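Local coordinates for uncharacterized protein (Pyrococcus furiosus DSM 3638, PDB 3WZ2) that is an archaeal homolog of the proteasome-assembly chaperones (PbaA, PAC2 family) and probably interacts with the proteasome or its assembly intermediates, at residues Lys141-Leu146 / Tyr175-Glu180; Val113-Gly118 / Gly161-Glu166. One frame throughout, in Å; residues are numbered along the deposited sequence.

Both contacts lie in one PAC2-family alpha/beta unit, where helices cover the two faces of a mixed sheet, and their centres are about 12 Å apart. Along the chain the segments alternate: 113-118 (contact 2), 141-146 (contact 1), 161-166 (contact 2), 175-180 (contact 1). The strands 112-120 and 174-181 are parallel neighbours in the sheet. Contact 1 sets helix 137-145 beside strand 174-181, while contact 2 sets helix 158-169, which leads into that same strand, against strand 112-120. The two illustrate how a sheet is clad on both sides by distant parts of the sequence. A second subunit of the five-chain assembly reaches contact 2, whereas contact 1 is internal to its chain.

Contact 1. Residues Lys141-Leu146 / Tyr175-Glu180; sequences KELESL and YVLLGE
Leu143 and Tyr175 mark the nearest backbone approach, 8.6 Å between their CA atoms, where helix 141-145 runs at 39° to strand 175-180. This is helix-on-sheet packing in an alpha/beta fold, with helix 188-202 also touching Tyr175 and Leu177. One polar bond and a small apolar cluster join the segments. Tyr175 OH donates to Glu142 OE1 over 2.6 Å, meeting it on the syn side but 30° out of the carboxylate plane. Ring and carboxylate planes are turned 53° against each other. Glu142 reaches the hydroxyl with a chain extended beyond CG, and its second oxygen, OE2, forms a salt bridge with Lys173. That lysine, and more weakly Lys112, would tend to keep the carboxylate ionised. Nearer the backbone on the same ring, the branch point of Leu143 lies at the edge rather than over a face: Leu143 CG is 4.0 Å from Tyr175 CD2. The ring is therefore held at its hydroxyl and along one flank by successive residues of a single helical turn. Beyond it the apolar row continues along the strand, where Leu177 CD2 lies 3.9 Å from Leu143 CD2.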
loop_
_atom_site.group_PDB
_atom_site.type_symbol
_atom_site.label_atom_id
_atom_site.label_comp_id
_atom_site.label_asym_id
_atom_site.label_seq_id
_atom_site.Cartn_x
_atom_site.Cartn_y
_atom_site.Cartn_z
ATOM N N LYS B 141 -35.343 5.676 -25.518
ATOM C CA LYS B 141 -36.361 5.687 -26.581
ATOM C C LYS B 141 -35.770 5.225 -27.885
ATOM O O LYS B 141 -36.404 4.460 -28.584
ATOM C CB LYS B 141 -37.026 7.065 -26.733
ATOM C CG LYS B 141 -37.901 7.391 -25.532
ATOM C CD LYS B 141 -38.468 8.828 -25.433
ATOM C CE LYS B 141 -39.253 9.255 -26.650
ATOM N NZ LYS B 141 -40.141 10.412 -26.339
ATOM N N GLU B 142 -34.553 5.655 -28.200
ATOM C CA GLU B 142 -33.865 5.118 -29.361
ATOM C C GLU B 142 -33.747 3.600 -29.324
ATOM O O GLU B 142 -33.980 2.939 -30.333
ATOM C CB GLU B 142 -32.480 5.680 -29.485
ATOM C CG GLU B 142 -32.464 7.111 -29.925
ATOM C CD GLU B 142 -31.056 7.681 -29.892
ATOM O OE1 GLU B 142 -30.095 6.901 -30.188
ATOM O OE2 GLU B 142 -30.959 8.890 -29.563
ATOM N N LEU B 143 -33.365 3.056 -28.180
ATOM C CA LEU B 143 -33.208 1.624 -28.065
ATOM C C LEU B 143 -34.558 0.921 -28.239
ATOM O O LEU B 143 -34.607 -0.124 -28.893
ATOM C CB LEU B 143 -32.553 1.223 -26.739
ATOM C CG LEU B 143 -31.063 1.594 -26.619
ATOM C CD1 LEU B 143 -30.639 1.585 -25.142
ATOM C CD2 LEU B 143 -30.165 0.681 -27.438
ATOM N N GLU B 144 -35.621 1.484 -27.647
ATOM C CA GLU B 144 -36.972 0.924 -27.762
ATOM C C GLU B 144 -37.443 0.945 -29.211
ATOM O O GLU B 144 -37.989 -0.012 -29.674
ATOM C CB GLU B 144 -37.975 1.676 -26.886
ATOM C CG GLU B 144 -37.964 1.240 -25.439
ATOM C CD GLU B 144 -38.624 2.219 -24.452
ATOM O OE1 GLU B 144 -38.746 3.437 -24.718
ATOM O OE2 GLU B 144 -39.014 1.748 -23.360
ATOM N N SER B 145 -37.161 2.017 -29.921
ATOM C CA SER B 145 -37.382 2.117 -31.367
ATOM C C SER B 145 -36.691 1.035 -32.215
ATOM O O SER B 145 -37.110 0.783 -33.330
ATOM C CB SER B 145 -36.976 3.513 -31.887
ATOM O OG SER B 145 -35.606 3.584 -32.347
ATOM N N LEU B 146 -35.636 0.423 -31.696
ATOM C CA LEU B 146 -34.997 -0.678 -32.379
ATOM C C LEU B 146 -35.505 -2.025 -31.920
ATOM O O LEU B 146 -34.967 -3.035 -32.318
ATOM C CB LEU B 146 -33.492 -0.628 -32.170
ATOM C CG LEU B 146 -32.805 0.637 -32.624
ATOM C CD1 LEU B 146 -31.401 0.681 -32.035
ATOM C CD2 LEU B 146 -32.749 0.736 -34.143
ATOM N N TYR B 175 -24.954 4.433 -24.182
ATOM C CA TYR B 175 -25.726 3.219 -24.209
ATOM C C TYR B 175 -24.891 2.052 -23.710
ATOM O O TYR B 175 -23.673 2.043 -23.881
ATOM C CB TYR B 175 -26.182 2.870 -25.614
ATOM C CG TYR B 175 -26.655 4.020 -26.487
ATOM C CD1 TYR B 175 -25.769 4.952 -26.943
ATOM C CD2 TYR B 175 -28.001 4.158 -26.883
ATOM C CE1 TYR B 175 -26.171 5.989 -27.755
ATOM C CE2 TYR B 175 -28.415 5.204 -27.717
ATOM C CZ TYR B 175 -27.479 6.095 -28.157
ATOM O OH TYR B 175 -27.854 7.126 -28.959
ATOM N N VAL B 176 -25.556 1.065 -23.114
ATOM C CA VAL B 176 -24.986 -0.263 -22.961
ATOM C C VAL B 176 -25.924 -1.309 -23.608
ATOM O O VAL B 176 -27.120 -1.286 -23.394
ATOM C CB VAL B 176 -24.768 -0.604 -21.483
ATOM C CG1 VAL B 176 -24.007 -1.916 -21.323
ATOM C CG2 VAL B 176 -24.017 0.520 -20.755
ATOM N N LEU B 177 -25.348 -2.209 -24.389
ATOM C CA LEU B 177 -26.045 -3.401 -24.862
ATOM C C LEU B 177 -25.569 -4.583 -24.034
ATOM O O LEU B 177 -24.349 -4.776 -23.896
ATOM C CB LEU B 177 -25.721 -3.635 -26.322
ATOM C CG LEU B 177 -26.067 -2.494 -27.274
ATOM C CD1 LEU B 177 -25.600 -2.827 -28.675
ATOM C CD2 LEU B 177 -27.558 -2.270 -27.269
ATOM N N LEU B 178 -26.521 -5.323 -23.445
ATOM C CA LEU B 178 -26.201 -6.427 -22.579
ATOM C C LEU B 178 -26.701 -7.752 -23.123
ATOM O O LEU B 178 -27.909 -7.991 -23.192
ATOM C CB LEU B 178 -26.805 -6.209 -21.209
ATOM C CG LEU B 178 -26.299 -4.965 -20.501
ATOM C CD1 LEU B 178 -27.388 -3.926 -20.451
ATOM C CD2 LEU B 178 -25.875 -5.296 -19.119
ATOM N N GLY B 179 -25.763 -8.614 -23.480
ATOM C CA GLY B 179 -26.098 -9.971 -23.895
ATOM C C GLY B 179 -26.258 -10.839 -22.690
ATOM O O GLY B 179 -25.295 -11.052 -21.942
ATOM N N GLU B 180 -27.460 -11.333 -22.489
ATOM C CA GLU B 180 -27.684 -12.427 -21.542
ATOM C C GLU B 180 -26.759 -13.584 -21.813
ATOM O O GLU B 180 -26.462 -13.941 -22.971
ATOM C CB GLU B 180 -29.121 -12.947 -21.586
ATOM C CG GLU B 180 -30.157 -11.963 -21.094
ATOM C CD GLU B 180 -31.571 -12.545 -21.105
ATOM O OE1 GLU B 180 -31.777 -13.557 -21.822
ATOM O OE2 GLU B 180 -32.465 -12.022 -20.400
#

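Contact 2. Residues Val113-Gly118 / Gly161-Glu166; sequences VISLAG and GKLLWE
Ser115 OG, which lies against Leu163, is hydrogen-bonded to Glu24 OE1 on the neighbouring strand 21-24, so the hydroxyl is satisfied within the sheet although its partner across this contact is apolar. The setting is a layered alpha/beta fold: strand 112-120 runs through the interior of the mixed sheet, and helix 158-169 lies over one face, its outer side meeting a second subunit, where Trp165 packs edge-to-face with Tyr51 of that chain. Helix 91-107 shares the small core on this face, with Val102 on Leu163 and Leu105 on Val113, while helix 188-202 covers the opposite face, packing on Ile114 and Leu116, whose CB atoms leave the strand on the other side from those of Val113 and Ser115.

A single leucine makes the crossing. Leu163 presents both its stem and one branch to the serine, with Leu163 CD2 3.9 Å from Ser115 OG and Leu163 CB 4.0 Å from the same oxygen. Its branch point turns to the valine, where Leu163 CG is 4.1 Å from Val113 CG1, the two side chains crossing at about a right angle. Val113 offers that methyl because CG1 is anti to the backbone N, at a chi1 of -170°. The leucine torsions, -129° for chi1 and 26° for chi2, are far from staggered, so the exact placing of its methyls should be read with some caution.

The strand is fixed along its edge by strand 174-181. Tyr175 N donates to Val113 O over 2.8 Å. Two residues on, Ser115 N donates to Tyr175 O, again over 2.8 Å.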
loop_
_atom_site.group_PDB
_atom_site.type_symbol
_atom_site.label_atom_id
_atom_site.label_comp_id
_atom_site.label_asym_id
_atom_site.label_seq_id
_atom_site.Cartn_x
_atom_site.Cartn_y
_atom_site.Cartn_z
ATOM N N VAL B 113 -21.645 6.865 -27.401
ATOM C CA VAL B 113 -20.791 6.058 -26.586
ATOM C C VAL B 113 -21.545 4.795 -26.277
ATOM O O VAL B 113 -22.547 4.823 -25.582
ATOM C CB VAL B 113 -20.425 6.807 -25.292
ATOM C CG1 VAL B 113 -19.342 6.077 -24.533
ATOM C CG2 VAL B 113 -19.956 8.219 -25.617
ATOM N N ILE B 114 -21.048 3.663 -26.760
ATOM C CA ILE B 114 -21.783 2.411 -26.681
ATOM C C ILE B 114 -20.884 1.389 -26.007
ATOM O O ILE B 114 -19.824 1.057 -26.517
ATOM C CB ILE B 114 -22.161 1.904 -28.088
ATOM C CG1 ILE B 114 -23.031 2.909 -28.816
ATOM C CG2 ILE B 114 -22.927 0.599 -27.988
ATOM C CD1 ILE B 114 -23.137 2.696 -30.318
ATOM N N SER B 115 -21.326 0.855 -24.882
ATOM C CA SER B 115 -20.630 -0.253 -24.249
ATOM C C SER B 115 -21.303 -1.582 -24.569
ATOM O O SER B 115 -22.513 -1.680 -24.641
ATOM C CB SER B 115 -20.588 -0.025 -22.717
ATOM O OG SER B 115 -19.802 1.113 -22.407
ATOM N N LEU B 116 -20.483 -2.586 -24.805
ATOM C CA LEU B 116 -20.922 -3.929 -25.055
ATOM C C LEU B 116 -20.590 -4.772 -23.844
ATOM O O LEU B 116 -19.434 -4.832 -23.426
ATOM C CB LEU B 116 -20.180 -4.494 -26.261
ATOM C CG LEU B 116 -20.212 -3.614 -27.489
ATOM C CD1 LEU B 116 -19.498 -4.348 -28.598
ATOM C CD2 LEU B 116 -21.642 -3.272 -27.882
ATOM N N ALA B 117 -21.599 -5.359 -23.240
ATOM C CA ALA B 117 -21.417 -6.060 -21.968
ATOM C C ALA B 117 -22.193 -7.362 -21.970
ATOM O O ALA B 117 -23.030 -7.603 -22.857
ATOM C CB ALA B 117 -21.881 -5.184 -20.820
ATOM N N GLY B 118 -21.977 -8.145 -20.912
ATOM C CA GLY B 118 -22.734 -9.354 -20.650
ATOM C C GLY B 118 -23.617 -9.221 -19.427
ATOM O O GLY B 118 -23.419 -8.348 -18.632
ATOM N N GLY B 161 -20.399 0.001 -16.917
ATOM C CA GLY B 161 -21.214 0.787 -15.961
ATOM C C GLY B 161 -20.714 2.207 -15.758
ATOM O O GLY B 161 -21.485 3.148 -15.676
ATOM N N LYS B 162 -19.403 2.362 -15.645
ATOM C CA LYS B 162 -18.824 3.661 -15.348
ATOM C C LYS B 162 -18.986 4.598 -16.514
ATOM O O LYS B 162 -19.369 5.726 -16.343
ATOM C CB LYS B 162 -17.331 3.556 -14.976
ATOM C CG LYS B 162 -16.766 4.847 -14.364
ATOM C CD LYS B 162 -17.357 5.064 -12.972
ATOM C CE LYS B 162 -17.176 6.454 -12.413
ATOM N NZ LYS B 162 -15.773 6.710 -12.048
ATOM N N LEU B 163 -18.703 4.099 -17.703
ATOM C CA LEU B 163 -18.838 4.912 -18.908
ATOM C C LEU B 163 -20.252 5.335 -19.146
ATOM O O LEU B 163 -20.521 6.474 -19.501
ATOM C CB LEU B 163 -18.410 4.130 -20.135
ATOM C CG LEU B 163 -17.445 4.613 -21.164
ATOM C CD1 LEU B 163 -16.518 5.618 -20.548
ATOM C CD2 LEU B 163 -16.740 3.461 -21.885
ATOM N N LEU B 164 -21.178 4.403 -19.002
ATOM C CA LEU B 164 -22.590 4.754 -19.159
ATOM C C LEU B 164 -22.884 6.022 -18.357
ATOM O O LEU B 164 -23.439 6.988 -18.877
ATOM C CB LEU B 164 -23.471 3.610 -18.677
ATOM C CG LEU B 164 -24.970 3.839 -18.607
ATOM C CD1 LEU B 164 -25.509 4.118 -19.992
ATOM C CD2 LEU B 164 -25.652 2.644 -17.975
ATOM N N TRP B 165 -22.486 6.012 -17.087
ATOM C CA TRP B 165 -22.831 7.088 -16.156
ATOM C C TRP B 165 -22.008 8.351 -16.521
ATOM O O TRP B 165 -22.578 9.440 -16.696
ATOM C CB TRP B 165 -22.601 6.656 -14.702
ATOM C CG TRP B 165 -22.736 7.821 -13.696
ATOM C CD1 TRP B 165 -21.728 8.454 -13.039
ATOM C CD2 TRP B 165 -23.938 8.454 -13.292
ATOM N NE1 TRP B 165 -22.228 9.445 -12.253
ATOM C CE2 TRP B 165 -23.589 9.481 -12.397
ATOM C CE3 TRP B 165 -25.273 8.255 -13.595
ATOM C CZ2 TRP B 165 -24.539 10.294 -11.779
ATOM C CZ3 TRP B 165 -26.236 9.069 -12.985
ATOM C CH2 TRP B 165 -25.864 10.090 -12.102
ATOM N N GLU B 166 -20.690 8.198 -16.640
ATOM C CA GLU B 166 -19.823 9.371 -16.794
ATOM C C GLU B 166 -20.000 10.062 -18.129
ATOM O O GLU B 166 -20.057 11.298 -18.192
ATOM C CB GLU B 166 -18.362 9.032 -16.579
ATOM C CG GLU B 166 -18.007 8.724 -15.114
ATOM C CD GLU B 166 -18.198 9.913 -14.161
ATOM O OE1 GLU B 166 -17.924 11.051 -14.604
ATOM O OE2 GLU B 166 -18.678 9.724 -12.983
#